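Local coordinates for amidase, hydantoinase/carbamoylase family (Paraburkholderia phymatum, PDB 6C0D), which probably hydrolyses N-carbamoyl-L-amino acids to the free amino acids, as a zinc-binding homodimeric enzyme of the peptidase M20 family, at residues L84-H89 / L193-E198; G211-I216 / V336-A341. All coordinates share one frame; numbering follows the deposited sequence.

Contact 1 (L84-H89 / L193-E198); sequences LVIGSH and LEPHIE. With ZN (zinc ion), chain B.
H89, at the C-terminal end of the first strand, and H196, near that of the second, are joined where the strands have splayed apart by a zinc ion held between their NE2 atoms, each 2.1 Å from the metal. The rings meet rim to rim, planes at 34°. D100 and two waters complete the zinc shell. Histidine suits both places because an imidazole can bind zinc through NE2 while ND1 donates to a carbonyl: H196 ND1 points almost straight, in its ring plane, at a lone pair of I197 O at 2.8 Å, and H89 ND1 donates to D91 O, which fixes the rotation of both rings. With CG between the backbone N and the carbonyl carbon (chi1 59°), the H89 ring presents NE2 to the zinc. Behind the site, strands 83-88 and 189-198 run parallel in the central sheet of the M20 catalytic domain. L193 pairs with I86 in a parallel bridge, bonded to the flanking residues: its N donates to V85 O at 2.9 Å, and its O accepts from G87 N at 3.2 Å. Where the strands diverge, S88 OG donates a hydrogen bond to E194 OE2 (2.8 Å) from above the carboxylate plane, and receives one from a water that also donates to P195 O. E194 CG passes 3.2 Å from G87 O. On the apolar face, branched I86 touches L193 and sets CG2 4.0 Å from P195 CD.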
ATOM      1  N   LEU A  84      -7.130  21.515  43.855  1.00 16.04           N
ATOM      2  CA  LEU A  84      -7.153  21.488  42.404  1.00 18.37           C
ATOM      3  C   LEU A  84      -5.856  20.846  41.920  1.00 19.56           C
ATOM      4  O   LEU A  84      -4.774  21.267  42.327  1.00 18.57           O
ATOM      5  CB  LEU A  84      -7.279  22.917  41.865  1.00 14.29           C
ATOM      6  CG  LEU A  84      -6.992  23.121  40.362  1.00 16.36           C
ATOM      7  CD1 LEU A  84      -8.066  22.423  39.558  1.00 17.12           C
ATOM      8  CD2 LEU A  84      -7.001  24.625  40.079  1.00 17.33           C
ATOM      9  N   VAL A  85      -5.959  19.847  41.047  1.00 17.62           N
ATOM     10  CA  VAL A  85      -4.792  19.187  40.456  1.00 17.24           C
ATOM     11  C   VAL A  85      -4.578  19.768  39.061  1.00 15.90           C
ATOM     12  O   VAL A  85      -5.522  19.827  38.264  1.00 17.26           O
ATOM     13  CB  VAL A  85      -4.995  17.660  40.378  1.00 17.39           C
ATOM     14  CG1 VAL A  85      -3.743  16.960  39.806  1.00 16.03           C
ATOM     15  CG2 VAL A  85      -5.383  17.067  41.744  1.00 18.78           C
ATOM     16  N   ILE A  86      -3.360  20.222  38.764  1.00 14.86           N
ATOM     17  CA  ILE A  86      -3.042  20.752  37.438  1.00 15.86           C
ATOM     18  C   ILE A  86      -1.873  19.953  36.895  1.00 18.23           C
ATOM     19  O   ILE A  86      -0.860  19.791  37.583  1.00 18.78           O
ATOM     20  CB  ILE A  86      -2.677  22.252  37.475  1.00 14.00           C
ATOM     21  CG1 ILE A  86      -3.708  23.033  38.295  1.00 16.88           C
ATOM     22  CG2 ILE A  86      -2.539  22.786  36.027  1.00 17.02           C
ATOM     23  CD1 ILE A  86      -3.330  24.499  38.500  1.00 18.20           C
ATOM     24  N   GLY A  87      -1.988  19.473  35.665  1.00 20.13           N
ATOM     25  CA  GLY A  87      -0.844  18.750  35.148  1.00 26.13           C
ATOM     26  C   GLY A  87      -1.015  18.330  33.710  1.00 22.94           C
ATOM     27  O   GLY A  87      -1.914  18.785  33.009  1.00 18.06           O
ATOM     28  N   SER A  88      -0.103  17.464  33.283  1.00 17.69           N
ATOM     29  CA  SER A  88      -0.122  16.864  31.957  1.00 19.62           C
ATOM     30  C   SER A  88       0.901  15.740  31.988  1.00 21.10           C
ATOM     31  O   SER A  88       1.019  15.066  33.016  1.00 23.10           O
ATOM     32  CB  SER A  88       0.189  17.896  30.868  1.00 19.01           C
ATOM     33  OG  SER A  88      -0.081  17.362  29.585  1.00 20.34           O
ATOM     34  N   HIS A  89       1.647  15.529  30.896  1.00 22.90           N
ATOM     35  CA  HIS A  89       2.688  14.506  30.853  1.00 22.57           C
ATOM     36  C   HIS A  89       3.994  15.141  30.394  1.00 25.63           C
ATOM     37  O   HIS A  89       3.993  16.158  29.709  1.00 26.23           O
ATOM     38  CB  HIS A  89       2.304  13.363  29.899  1.00 22.81           C
ATOM     39  CG  HIS A  89       2.079  13.820  28.489  1.00 28.18           C
ATOM     40  ND1 HIS A  89       3.024  13.672  27.494  1.00 30.66           N
ATOM     41  CD2 HIS A  89       1.027  14.458  27.918  1.00 22.97           C
ATOM     42  CE1 HIS A  89       2.554  14.176  26.363  1.00 27.25           C
ATOM     43  NE2 HIS A  89       1.345  14.660  26.594  1.00 26.22           N
ATOM     44  N   LEU A 193      -7.239  20.271  36.012  1.00 15.53           N
ATOM     45  CA  LEU A 193      -7.076  21.146  34.848  1.00 14.46           C
ATOM     46  C   LEU A 193      -5.847  20.699  34.062  1.00 17.14           C
ATOM     47  O   LEU A 193      -4.754  20.610  34.632  1.00 15.89           O
ATOM     48  CB  LEU A 193      -6.913  22.603  35.308  1.00 16.91           C
ATOM     49  CG  LEU A 193      -6.320  23.627  34.313  1.00 18.04           C
ATOM     50  CD1 LEU A 193      -7.158  23.754  33.042  1.00 18.83           C
ATOM     51  CD2 LEU A 193      -6.138  24.984  35.004  1.00 22.70           C
ATOM     52  N   GLU A 194      -6.015  20.414  32.766  1.00 16.09           N
ATOM     53  CA  GLU A 194      -4.876  20.067  31.906  1.00 14.01           C
ATOM     54  C   GLU A 194      -4.718  21.077  30.776  1.00 14.94           C
ATOM     55  O   GLU A 194      -5.430  20.994  29.759  1.00 16.03           O
ATOM     56  CB  GLU A 194      -5.021  18.651  31.323  1.00 15.24           C
ATOM     57  CG  GLU A 194      -3.784  18.293  30.462  1.00 18.50           C
ATOM     58  CD  GLU A 194      -3.625  16.804  30.203  1.00 25.06           C
ATOM     59  OE1 GLU A 194      -4.424  16.000  30.733  1.00 20.28           O
ATOM     60  OE2 GLU A 194      -2.676  16.447  29.467  1.00 22.12           O
ATOM     61  N   PRO A 195      -3.773  22.013  30.867  1.00 15.09           N
ATOM     62  CA  PRO A 195      -3.453  22.840  29.692  1.00 13.98           C
ATOM     63  C   PRO A 195      -2.678  22.006  28.683  1.00 18.76           C
ATOM     64  O   PRO A 195      -1.906  21.123  29.055  1.00 19.77           O
ATOM     65  CB  PRO A 195      -2.566  23.959  30.264  1.00 15.67           C
ATOM     66  CG  PRO A 195      -2.686  23.830  31.819  1.00 15.65           C
ATOM     67  CD  PRO A 195      -2.932  22.354  32.025  1.00 16.96           C
ATOM     68  N   HIS A 196      -2.878  22.291  27.397  1.00 15.64           N
ATOM     69  CA  HIS A 196      -2.171  21.531  26.360  1.00 20.38           C
ATOM     70  C   HIS A 196      -2.077  22.374  25.090  1.00 22.41           C
ATOM     71  O   HIS A 196      -2.949  23.202  24.827  1.00 19.47           O
ATOM     72  CB  HIS A 196      -2.923  20.210  26.090  1.00 20.05           C
ATOM     73  CG  HIS A 196      -2.080  19.116  25.504  1.00 20.63           C
ATOM     74  ND1 HIS A 196      -1.701  19.096  24.181  1.00 23.22           N
ATOM     75  CD2 HIS A 196      -1.583  17.982  26.055  1.00 21.87           C
ATOM     76  CE1 HIS A 196      -0.982  18.011  23.943  1.00 28.61           C
ATOM     77  NE2 HIS A 196      -0.892  17.323  25.065  1.00 26.78           N
ATOM     78  N   ILE A 197      -1.037  22.135  24.272  1.00 18.53           N
ATOM     79  CA  ILE A 197      -0.990  22.770  22.963  1.00 19.49           C
ATOM     80  C   ILE A 197      -1.977  22.076  22.030  1.00 23.78           C
ATOM     81  O   ILE A 197      -2.386  20.930  22.249  1.00 24.77           O
ATOM     82  CB  ILE A 197       0.426  22.726  22.355  1.00 29.46           C
ATOM     83  CG1 ILE A 197       0.852  21.259  22.176  1.00 29.71           C
ATOM     84  CG2 ILE A 197       1.410  23.485  23.204  1.00 27.77           C
ATOM     85  CD1 ILE A 197       1.960  21.062  21.147  1.00 33.41           C
ATOM     86  N   GLU A 198      -2.327  22.771  20.953  1.00 25.34           N
ATOM     87  CA  GLU A 198      -2.935  22.154  19.780  1.00 35.76           C
ATOM     88  C   GLU A 198      -2.217  22.671  18.535  1.00 42.81           C
ATOM     89  O   GLU A 198      -2.313  23.858  18.212  1.00 35.49           O
ATOM     90  CB  GLU A 198      -4.430  22.472  19.691  1.00 25.31           C
ATOM     91  CG  GLU A 198      -5.080  21.615  18.632  1.00 35.76           C
ATOM     92  CD  GLU A 198      -6.307  22.215  17.978  1.00 48.25           C
ATOM     93  OE1 GLU A 198      -7.321  21.490  17.995  1.00 59.83           O
ATOM     94  OE2 GLU A 198      -6.263  23.351  17.412  1.00 37.87           O
TER
HETATM   95 ZN    ZN B 501       0.133  15.432  25.116  0.70 26.97          ZN
HETATM   96  O   HOH W   1       0.285  19.886  28.240  1.00 19.31           O
HETATM   97  O   HOH W   2      -0.175  14.108  23.504  1.00 35.17           O
HETATM   98  O   HOH W   3      -1.787  14.731  26.069  1.00 28.61           O

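Contact 2 (G211-I216 / V336-A341); sequences GVVTTI and VTMDAA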
ATOM      1  N   GLY A 211      -8.258  28.016  23.472  1.00 13.80           N
ATOM      2  CA  GLY A 211      -9.409  27.143  23.259  1.00 13.65           C
ATOM      3  C   GLY A 211      -9.893  26.542  24.568  1.00 15.48           C
ATOM      4  O   GLY A 211      -9.085  26.056  25.371  1.00 15.20           O
ATOM      5  N   VAL A 212     -11.201  26.596  24.809  1.00 13.24           N
ATOM      6  CA  VAL A 212     -11.814  25.963  25.982  1.00 11.60           C
ATOM      7  C   VAL A 212     -12.404  24.646  25.505  1.00 16.39           C
ATOM      8  O   VAL A 212     -13.336  24.649  24.701  1.00 16.00           O
ATOM      9  CB  VAL A 212     -12.903  26.853  26.593  1.00 15.69           C
ATOM     10  CG1 VAL A 212     -13.605  26.113  27.774  1.00 17.18           C
ATOM     11  CG2 VAL A 212     -12.304  28.196  27.065  1.00 15.73           C
ATOM     12  N   VAL A 213     -11.891  23.528  26.007  1.00 14.98           N
ATOM     13  CA  VAL A 213     -12.250  22.217  25.450  1.00 15.83           C
ATOM     14  C   VAL A 213     -13.621  21.766  25.960  1.00 17.71           C
ATOM     15  O   VAL A 213     -13.881  21.724  27.172  1.00 17.15           O
ATOM     16  CB  VAL A 213     -11.154  21.190  25.762  1.00 14.63           C
ATOM     17  CG1 VAL A 213     -11.580  19.774  25.328  1.00 18.72           C
ATOM     18  CG2 VAL A 213      -9.831  21.589  25.022  1.00 14.02           C
ATOM     19  N   THR A 214     -14.517  21.439  25.024  1.00 15.65           N
ATOM     20  CA  THR A 214     -15.858  20.963  25.383  1.00 15.57           C
ATOM     21  C   THR A 214     -15.850  19.480  25.717  1.00 17.59           C
ATOM     22  O   THR A 214     -16.406  19.048  26.739  1.00 18.20           O
ATOM     23  CB  THR A 214     -16.810  21.212  24.212  1.00 20.35           C
ATOM     24  OG1 THR A 214     -16.218  20.658  23.024  1.00 19.90           O
ATOM     25  CG2 THR A 214     -17.019  22.707  24.018  1.00 21.48           C
ATOM     26  N   THR A 215     -15.252  18.687  24.831  1.00 17.37           N
ATOM     27  CA  THR A 215     -15.365  17.235  24.837  1.00 20.10           C
ATOM     28  C   THR A 215     -14.106  16.684  24.193  1.00 19.98           C
ATOM     29  O   THR A 215     -13.619  17.250  23.207  1.00 20.43           O
ATOM     30  CB  THR A 215     -16.582  16.775  24.017  1.00 22.32           C
ATOM     31  OG1 THR A 215     -17.764  17.405  24.509  1.00 23.23           O
ATOM     32  CG2 THR A 215     -16.755  15.257  24.083  1.00 21.26           C
ATOM     33  N   ILE A 216     -13.589  15.593  24.740  1.00 18.64           N
ATOM     34  CA  ILE A 216     -12.550  14.810  24.075  1.00 18.28           C
ATOM     35  C   ILE A 216     -13.238  13.764  23.198  1.00 21.51           C
ATOM     36  O   ILE A 216     -14.071  12.992  23.686  1.00 18.31           O
ATOM     37  CB  ILE A 216     -11.616  14.167  25.108  1.00 21.22           C
ATOM     38  CG1 ILE A 216     -10.919  15.279  25.914  1.00 20.38           C
ATOM     39  CG2 ILE A 216     -10.597  13.245  24.440  1.00 21.30           C
ATOM     40  CD1 ILE A 216     -10.081  14.746  27.081  1.00 20.27           C
ATOM     41  N   VAL A 336     -15.739  11.960  25.880  1.00 20.43           N
ATOM     42  CA  VAL A 336     -15.638  12.256  27.310  1.00 21.95           C
ATOM     43  C   VAL A 336     -15.809  13.761  27.460  1.00 21.30           C
ATOM     44  O   VAL A 336     -14.968  14.533  26.984  1.00 18.70           O
ATOM     45  CB  VAL A 336     -14.309  11.781  27.921  1.00 20.75           C
ATOM     46  CG1 VAL A 336     -14.196  12.268  29.380  1.00 24.07           C
ATOM     47  CG2 VAL A 336     -14.212  10.242  27.891  1.00 27.23           C
ATOM     48  N   THR A 337     -16.900  14.185  28.101  1.00 21.24           N
ATOM     49  CA  THR A 337     -17.145  15.621  28.216  1.00 20.15           C
ATOM     50  C   THR A 337     -16.293  16.217  29.327  1.00 17.71           C
ATOM     51  O   THR A 337     -16.042  15.580  30.353  1.00 19.99           O
ATOM     52  CB  THR A 337     -18.620  15.904  28.508  1.00 32.27           C
ATOM     53  OG1 THR A 337     -18.934  15.367  29.789  1.00 34.30           O
ATOM     54  CG2 THR A 337     -19.511  15.231  27.478  1.00 27.60           C
ATOM     55  N   MET A 338     -15.863  17.460  29.122  1.00 16.26           N
ATOM     56  CA  MET A 338     -15.209  18.188  30.194  1.00 17.73           C
ATOM     57  C   MET A 338     -16.271  18.817  31.088  1.00 18.18           C
ATOM     58  O   MET A 338     -17.372  19.145  30.634  1.00 19.23           O
ATOM     59  CB  MET A 338     -14.275  19.263  29.631  1.00 14.55           C
ATOM     60  CG  MET A 338     -13.168  18.691  28.709  1.00 15.56           C
ATOM     61  SD  MET A 338     -11.937  17.705  29.559  1.00 19.72           S
ATOM     62  CE  MET A 338     -12.598  16.002  29.394  1.00 17.66           C
ATOM     63  N   ASP A 339     -15.935  18.970  32.369  1.00 16.62           N
ATOM     64  CA  ASP A 339     -16.919  19.444  33.346  1.00 15.74           C
ATOM     65  C   ASP A 339     -17.474  20.804  32.936  1.00 17.44           C
ATOM     66  O   ASP A 339     -16.712  21.719  32.624  1.00 15.78           O
ATOM     67  CB  ASP A 339     -16.263  19.553  34.726  1.00 17.03           C
ATOM     68  CG  ASP A 339     -17.265  19.899  35.803  1.00 17.91           C
ATOM     69  OD1 ASP A 339     -17.903  18.964  36.330  1.00 17.43           O
ATOM     70  OD2 ASP A 339     -17.418  21.108  36.084  1.00 17.16           O
ATOM     71  N   ALA A 340     -18.813  20.938  32.932  1.00 17.57           N
ATOM     72  CA  ALA A 340     -19.410  22.175  32.409  1.00 17.67           C
ATOM     73  C   ALA A 340     -19.078  23.398  33.270  1.00 18.48           C
ATOM     74  O   ALA A 340     -18.819  24.492  32.741  1.00 15.95           O
ATOM     75  CB  ALA A 340     -20.924  22.013  32.296  1.00 18.80           C
ATOM     76  N   ALA A 341     -19.107  23.261  34.597  1.00 16.08           N
ATOM     77  CA  ALA A 341     -18.778  24.424  35.426  1.00 13.82           C
ATOM     78  C   ALA A 341     -17.296  24.800  35.305  1.00 14.33           C
ATOM     79  O   ALA A 341     -16.959  25.991  35.262  1.00 15.85           O
ATOM     80  CB  ALA A 341     -19.187  24.161  36.898  1.00 14.49           C
TER
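T215 and I216 pair antiparallel with T337 and V336, the first couple non-hydrogen-bonded, the second hydrogen-bonded, and M338 N extends the ladder by donating to T214 O at 2.9 Å. I216 and V336 exchange two backbone bonds, I216 N to V336 O at 2.8 Å and V336 N to I216 O at 2.9 Å. M338 carries most of the side-chain contact. Its CG stands anti to its own carbonyl carbon (chi1 -59°), and the chain bends again at chi2 and chi3, which lays it against strand 210-227: CG rests 3.9 Å from V213 CG1, and the terminal CE reaches I216 CD1 at 3.6 Å. A flexible, unbranched thioether suits this place, since it can bend to meet both branched residues; T214 between them has near-helical backbone angles (phi -82°, psi -50°), a break in the regular alternation of the strand. Strand 336-337 is a two-residue strand added antiparallel to strand 210-227, in the zinc-bearing part of this M20-family fold, and leads through M338 and D339 into helix 340-353. D339 is the N-cap of that helix, its OD2 accepting from L342 N, a place suited to a short acidic side chain. T215 and T337 share the other face of the pairing, where beta-branched threonines suit an extended backbone near solvent; T215 OG1 lies 4.1 Å from T337 CG2, and T215 CG2 comes within 3.5 Å of V336 O.

How the contacts relate
Following the chain from the N terminus, strand 83-88 comes first, and contact 1 closes when strand 189-198 returns beside it after 103 residues that include helix 102-117 and strand 125-130. Helix 202-206 then leads to strand 210-227, where contact 2 opens; 119 further residues, including helices 244-262 and 299-317, pass before strand 336-337 closes it. The two loops therefore follow in series, neither nesting nor crossing. Their centres lie about 13 Å apart and their nearest atoms about 6 Å, with no touch, but strand 378-384 pairs with both 189-198 and 210-227. M380 on that strand meets E194 and H196 of contact 1 as well as V213, I216 and M338 of contact 2.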